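Local coordinates for protein ATP12 ATPase (Paracoccus denitrificans, PDB 2R31) that probably acts as a chaperone in the assembly of F1-ATPase, at residues Val89-Leu102 with Leu166-Ile180. Residues are numbered along the deposited sequence; the frame is centred on the assembly and turned at random.
Sequences VAAMLGDYGGTDLL and LTALHDLVTLPGSLI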
loop_
_atom_site.group_PDB
_atom_site.type_symbol
_atom_site.label_atom_id
_atom_site.label_comp_id
_atom_site.label_asym_id
_atom_site.label_seq_id
_atom_site.Cartn_x
_atom_site.Cartn_y
_atom_site.Cartn_z
ATOM N N VAL A 89 -0.179 -13.986 2.233
ATOM C CA VAL A 89 -0.392 -12.602 1.788
ATOM C C VAL A 89 0.246 -12.390 0.417
ATOM O O VAL A 89 -0.343 -11.747 -0.462
ATOM C CB VAL A 89 0.160 -11.608 2.836
ATOM C CG1 VAL A 89 0.075 -10.166 2.313
ATOM C CG2 VAL A 89 -0.625 -11.692 4.148
ATOM N N ALA A 90 1.450 -12.936 0.226
ATOM C CA ALA A 90 2.111 -12.796 -1.070
ATOM C C ALA A 90 1.282 -13.429 -2.188
ATOM O O ALA A 90 1.164 -12.867 -3.293
ATOM C CB ALA A 90 3.503 -13.389 -1.028
ATOM N N ALA A 91 0.712 -14.606 -1.944
ATOM C CA ALA A 91 -0.095 -15.272 -2.981
ATOM C C ALA A 91 -1.344 -14.449 -3.269
ATOM O O ALA A 91 -1.745 -14.269 -4.423
ATOM C CB ALA A 91 -0.447 -16.654 -2.529
ATOM N N MET A 92 -1.978 -13.921 -2.211
ATOM C CA MET A 92 -3.188 -13.140 -2.373
ATOM C C MET A 92 -2.933 -11.880 -3.199
ATOM O O MET A 92 -3.714 -11.530 -4.102
ATOM C CB MET A 92 -3.734 -12.819 -0.961
ATOM C CG MET A 92 -4.994 -11.976 -0.939
ATOM S SD MET A 92 -4.757 -10.223 -1.105
ATOM C CE MET A 92 -3.981 -9.860 0.436
ATOM N N LEU A 93 -1.842 -11.173 -2.896
ATOM C CA LEU A 93 -1.544 -9.952 -3.649
ATOM C C LEU A 93 -1.157 -10.311 -5.075
ATOM O O LEU A 93 -1.573 -9.644 -6.054
ATOM C CB LEU A 93 -0.489 -9.131 -2.949
ATOM C CG LEU A 93 -0.907 -8.504 -1.635
ATOM C CD1 LEU A 93 0.282 -7.864 -0.943
ATOM C CD2 LEU A 93 -2.045 -7.500 -1.829
ATOM N N GLY A 94 -0.355 -11.359 -5.254
ATOM C CA GLY A 94 0.040 -11.773 -6.586
ATOM C C GLY A 94 -1.179 -12.156 -7.430
ATOM O O GLY A 94 -1.170 -11.979 -8.670
ATOM N N ASP A 95 -2.211 -12.714 -6.817
ATOM C CA ASP A 95 -3.417 -13.110 -7.511
ATOM C C ASP A 95 -4.197 -11.935 -8.095
ATOM O O ASP A 95 -5.002 -12.143 -9.018
ATOM C CB ASP A 95 -4.341 -13.875 -6.623
ATOM C CG ASP A 95 -3.957 -15.258 -6.357
ATOM O OD1 ASP A 95 -3.055 -15.822 -7.062
ATOM O OD2 ASP A 95 -4.553 -15.814 -5.391
ATOM N N TYR A 96 -3.934 -10.702 -7.636
ATOM C CA TYR A 96 -4.568 -9.565 -8.304
ATOM C C TYR A 96 -4.098 -9.429 -9.757
ATOM O O TYR A 96 -4.765 -8.766 -10.542
ATOM C CB TYR A 96 -4.310 -8.267 -7.542
ATOM C CG TYR A 96 -5.291 -7.966 -6.444
ATOM C CD1 TYR A 96 -5.190 -8.553 -5.190
ATOM C CD2 TYR A 96 -6.355 -7.099 -6.667
ATOM C CE1 TYR A 96 -6.062 -8.277 -4.201
ATOM C CE2 TYR A 96 -7.224 -6.799 -5.638
ATOM C CZ TYR A 96 -7.075 -7.409 -4.392
ATOM O OH TYR A 96 -8.009 -7.079 -3.431
ATOM N N GLY A 97 -3.000 -10.073 -10.150
ATOM C CA GLY A 97 -2.675 -10.109 -11.578
ATOM C C GLY A 97 -3.735 -10.675 -12.464
ATOM O O GLY A 97 -3.803 -10.390 -13.622
ATOM N N GLY A 98 -4.552 -11.554 -11.919
ATOM C CA GLY A 98 -5.661 -12.179 -12.661
ATOM C C GLY A 98 -6.986 -11.416 -12.522
ATOM O O GLY A 98 -7.956 -11.825 -13.167
ATOM N N THR A 99 -7.029 -10.376 -11.708
ATOM C CA THR A 99 -8.197 -9.577 -11.424
ATOM C C THR A 99 -7.798 -8.113 -11.375
ATOM O O THR A 99 -8.105 -7.390 -10.418
ATOM C CB THR A 99 -8.861 -9.974 -10.073
ATOM O OG1 THR A 99 -7.980 -9.721 -8.961
ATOM C CG2 THR A 99 -9.292 -11.430 -10.001
ATOM N N ASP A 100 -7.035 -7.659 -12.385
ATOM C CA ASP A 100 -6.442 -6.353 -12.295
ATOM C C ASP A 100 -7.365 -5.289 -12.880
ATOM O O ASP A 100 -7.839 -5.443 -14.017
ATOM C CB ASP A 100 -5.066 -6.345 -13.018
ATOM C CG ASP A 100 -4.197 -5.204 -12.534
ATOM O OD1 ASP A 100 -4.534 -4.024 -12.835
ATOM O OD2 ASP A 100 -3.195 -5.508 -11.839
ATOM N N LEU A 101 -7.552 -4.178 -12.162
ATOM C CA LEU A 101 -8.298 -3.036 -12.683
ATOM C C LEU A 101 -7.929 -2.719 -14.138
ATOM O O LEU A 101 -8.786 -2.376 -14.947
ATOM C CB LEU A 101 -7.973 -1.823 -11.797
ATOM C CG LEU A 101 -8.752 -0.552 -12.088
ATOM C CD1 LEU A 101 -10.178 -0.646 -11.526
ATOM C CD2 LEU A 101 -8.034 0.666 -11.489
ATOM N N LEU A 102 -6.629 -2.761 -14.444
ATOM C CA LEU A 102 -6.150 -2.285 -15.732
ATOM C C LEU A 102 -6.541 -3.226 -16.878
ATOM O O LEU A 102 -6.439 -2.821 -18.061
ATOM C CB LEU A 102 -4.661 -2.068 -15.750
ATOM C CG LEU A 102 -4.040 -1.236 -14.641
ATOM C CD1 LEU A 102 -2.605 -0.880 -15.037
ATOM C CD2 LEU A 102 -4.817 0.046 -14.320
ATOM N N LEU A 166 6.360 -6.076 1.539
ATOM C CA LEU A 166 5.068 -6.659 1.207
ATOM C C LEU A 166 3.929 -5.936 1.922
ATOM O O LEU A 166 2.854 -5.723 1.371
ATOM C CB LEU A 166 5.085 -8.165 1.580
ATOM C CG LEU A 166 3.874 -8.961 1.106
ATOM C CD1 LEU A 166 3.806 -9.054 -0.402
ATOM C CD2 LEU A 166 3.871 -10.369 1.714
ATOM N N THR A 167 4.194 -5.556 3.188
ATOM C CA THR A 167 3.220 -4.788 3.971
ATOM C C THR A 167 2.904 -3.475 3.263
ATOM O O THR A 167 1.742 -3.108 3.137
ATOM C CB THR A 167 3.746 -4.546 5.382
ATOM O OG1 THR A 167 3.979 -5.811 6.028
ATOM C CG2 THR A 167 2.726 -3.774 6.211
ATOM N N ALA A 168 3.934 -2.770 2.814
ATOM C CA ALA A 168 3.747 -1.511 2.095
ATOM C C ALA A 168 2.953 -1.728 0.787
ATOM O O ALA A 168 2.070 -0.956 0.434
ATOM C CB ALA A 168 5.074 -0.871 1.766
ATOM N N LEU A 169 3.299 -2.790 0.038
ATOM C CA LEU A 169 2.613 -3.071 -1.223
ATOM C C LEU A 169 1.125 -3.253 -1.017
ATOM O O LEU A 169 0.312 -2.897 -1.882
ATOM C CB LEU A 169 3.234 -4.298 -1.901
ATOM C CG LEU A 169 2.583 -4.700 -3.207
ATOM C CD1 LEU A 169 2.765 -3.627 -4.281
ATOM C CD2 LEU A 169 3.104 -6.038 -3.712
ATOM N N HIS A 170 0.741 -3.892 0.088
ATOM C CA HIS A 170 -0.621 -4.353 0.277
ATOM C C HIS A 170 -1.666 -3.333 -0.146
ATOM O O HIS A 170 -2.486 -3.635 -1.042
ATOM C CB HIS A 170 -0.791 -4.804 1.744
ATOM C CG HIS A 170 -2.117 -5.408 2.033
ATOM N ND1 HIS A 170 -3.248 -4.651 2.198
ATOM C CD2 HIS A 170 -2.525 -6.667 2.157
ATOM C CE1 HIS A 170 -4.282 -5.514 2.428
ATOM N NE2 HIS A 170 -3.877 -6.768 2.420
ATOM N N ASP A 171 -1.718 -2.186 0.500
ATOM C CA ASP A 171 -2.804 -1.220 0.195
ATOM C C ASP A 171 -2.635 -0.560 -1.162
ATOM O O ASP A 171 -3.602 -0.106 -1.773
ATOM C CB ASP A 171 -2.914 -0.168 1.285
ATOM C CG ASP A 171 -3.452 -0.671 2.593
ATOM O OD1 ASP A 171 -3.809 -1.862 2.715
ATOM O OD2 ASP A 171 -3.522 0.196 3.498
ATOM N N LEU A 172 -1.388 -0.475 -1.657
ATOM C CA LEU A 172 -1.132 0.024 -3.005
ATOM C C LEU A 172 -1.742 -0.872 -4.075
ATOM O O LEU A 172 -1.972 -0.410 -5.195
ATOM C CB LEU A 172 0.376 0.216 -3.217
ATOM C CG LEU A 172 1.002 1.295 -2.367
ATOM C CD1 LEU A 172 2.538 1.184 -2.437
ATOM C CD2 LEU A 172 0.540 2.683 -2.709
ATOM N N VAL A 173 -2.016 -2.131 -3.742
ATOM C CA VAL A 173 -2.718 -3.061 -4.600
ATOM C C VAL A 173 -4.212 -3.074 -4.305
ATOM O O VAL A 173 -5.045 -2.937 -5.180
ATOM C CB VAL A 173 -2.144 -4.498 -4.472
ATOM C CG1 VAL A 173 -2.970 -5.519 -5.227
ATOM C CG2 VAL A 173 -0.689 -4.497 -4.941
ATOM N N THR A 174 -4.569 -3.297 -3.019
ATOM C CA THR A 174 -5.972 -3.569 -2.700
ATOM C C THR A 174 -6.849 -2.367 -2.806
ATOM O O THR A 174 -8.051 -2.501 -3.177
ATOM C CB THR A 174 -6.120 -4.249 -1.314
ATOM O OG1 THR A 174 -5.625 -3.332 -0.338
ATOM C CG2 THR A 174 -5.343 -5.535 -1.224
ATOM N N LEU A 175 -6.378 -1.177 -2.485
ATOM C CA LEU A 175 -7.280 -0.033 -2.504
ATOM C C LEU A 175 -7.630 0.330 -3.947
ATOM O O LEU A 175 -8.839 0.438 -4.269
ATOM C CB LEU A 175 -6.743 1.091 -1.610
ATOM C CG LEU A 175 -6.376 0.685 -0.164
ATOM C CD1 LEU A 175 -5.837 1.887 0.595
ATOM C CD2 LEU A 175 -7.527 0.030 0.591
ATOM N N PRO A 176 -6.701 0.472 -4.921
ATOM C CA PRO A 176 -7.126 0.675 -6.285
ATOM C C PRO A 176 -7.604 -0.579 -6.991
ATOM O O PRO A 176 -8.244 -0.523 -8.044
ATOM C CB PRO A 176 -5.860 1.238 -6.932
ATOM C CG PRO A 176 -4.698 0.624 -6.189
ATOM C CD PRO A 176 -5.243 0.629 -4.740
ATOM N N GLY A 177 -7.267 -1.748 -6.438
ATOM C CA GLY A 177 -7.614 -3.017 -7.070
ATOM C C GLY A 177 -6.744 -3.415 -8.241
ATOM O O GLY A 177 -7.241 -4.026 -9.208
ATOM N N SER A 178 -5.467 -3.123 -8.177
ATOM C CA SER A 178 -4.549 -3.371 -9.271
ATOM C C SER A 178 -3.179 -3.782 -8.738
ATOM O O SER A 178 -2.508 -3.003 -8.057
ATOM C CB SER A 178 -4.376 -2.121 -10.133
ATOM O OG SER A 178 -3.417 -2.308 -11.144
ATOM N N LEU A 179 -2.745 -5.004 -9.111
ATOM C CA LEU A 179 -1.349 -5.355 -8.844
ATOM C C LEU A 179 -0.407 -4.511 -9.661
ATOM O O LEU A 179 0.658 -4.130 -9.151
ATOM C CB LEU A 179 -1.138 -6.868 -9.135
ATOM C CG LEU A 179 0.288 -7.336 -8.871
ATOM C CD1 LEU A 179 0.719 -7.140 -7.451
ATOM C CD2 LEU A 179 0.395 -8.817 -9.258
ATOM N N ILE A 180 -0.737 -4.240 -10.930
ATOM C CA ILE A 180 0.176 -3.455 -11.754
ATOM C C ILE A 180 0.398 -2.062 -11.170
ATOM O O ILE A 180 1.548 -1.588 -11.120
ATOM C CB ILE A 180 -0.282 -3.404 -13.205
ATOM C CG1 ILE A 180 -0.401 -4.814 -13.814
ATOM C CG2 ILE A 180 0.631 -2.510 -14.037
ATOM C CD1 ILE A 180 0.815 -5.744 -13.570
#
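L166 opens a single knob-into-hole contact between helices 86-95 and 163-174, whose short segments 89-95 and 166-174 run in the same general direction at 31°, with axes 10.3 Å apart, and which leads into the N-cap of helix 179-186. Its CD2 lies 3.8 Å from V89 CG1 and also touches A90, while CD1 meets CD1 of L93. That leucine is the knob, seated among L166, L169, H170 and V173. H170 has CG anti to its backbone N (chi1 -175°), which sends the imidazole out past L93 CD2 to M92, whose CE comes within 3.7 Å of H170 NE2; on the other side of the ring, ND1 donates to D171 OD1. V173 follows, its CG1 set over one face of the Y96 ring in a CH-pi contact, 3.9 Å from the centroid. One residue on, T174 CG2 fits between L93 CD2 and Y96 OH. G177 leaves helical geometry with positive phi, and its O accepts the backbone N-H of L101 at 3.0 Å. S178 is the N-cap of helix 179-186, its OG also bonded to L181 N. D100 closes over this helix start: OD1 takes the S178 hydroxyl at 2.7 Å on its syn side and, through its anti lone pair, L102 N in an Asx turn. An asparagine here would probably weaken the grip on the helix start, losing the negative charge and leaving either L102 N or I180 N facing an NH2 group instead of an acceptor. L179 packs its CB on Y96 CB and pushes CD2 against G94 O and G97 N; L154 and V158 of helix 148-159 also touch this leucine. At I180, CG2 meets L102 CD1, and the backbone N-H points almost straight (169°) at the syn lone pair of D100 OD2, 2.9 Å away.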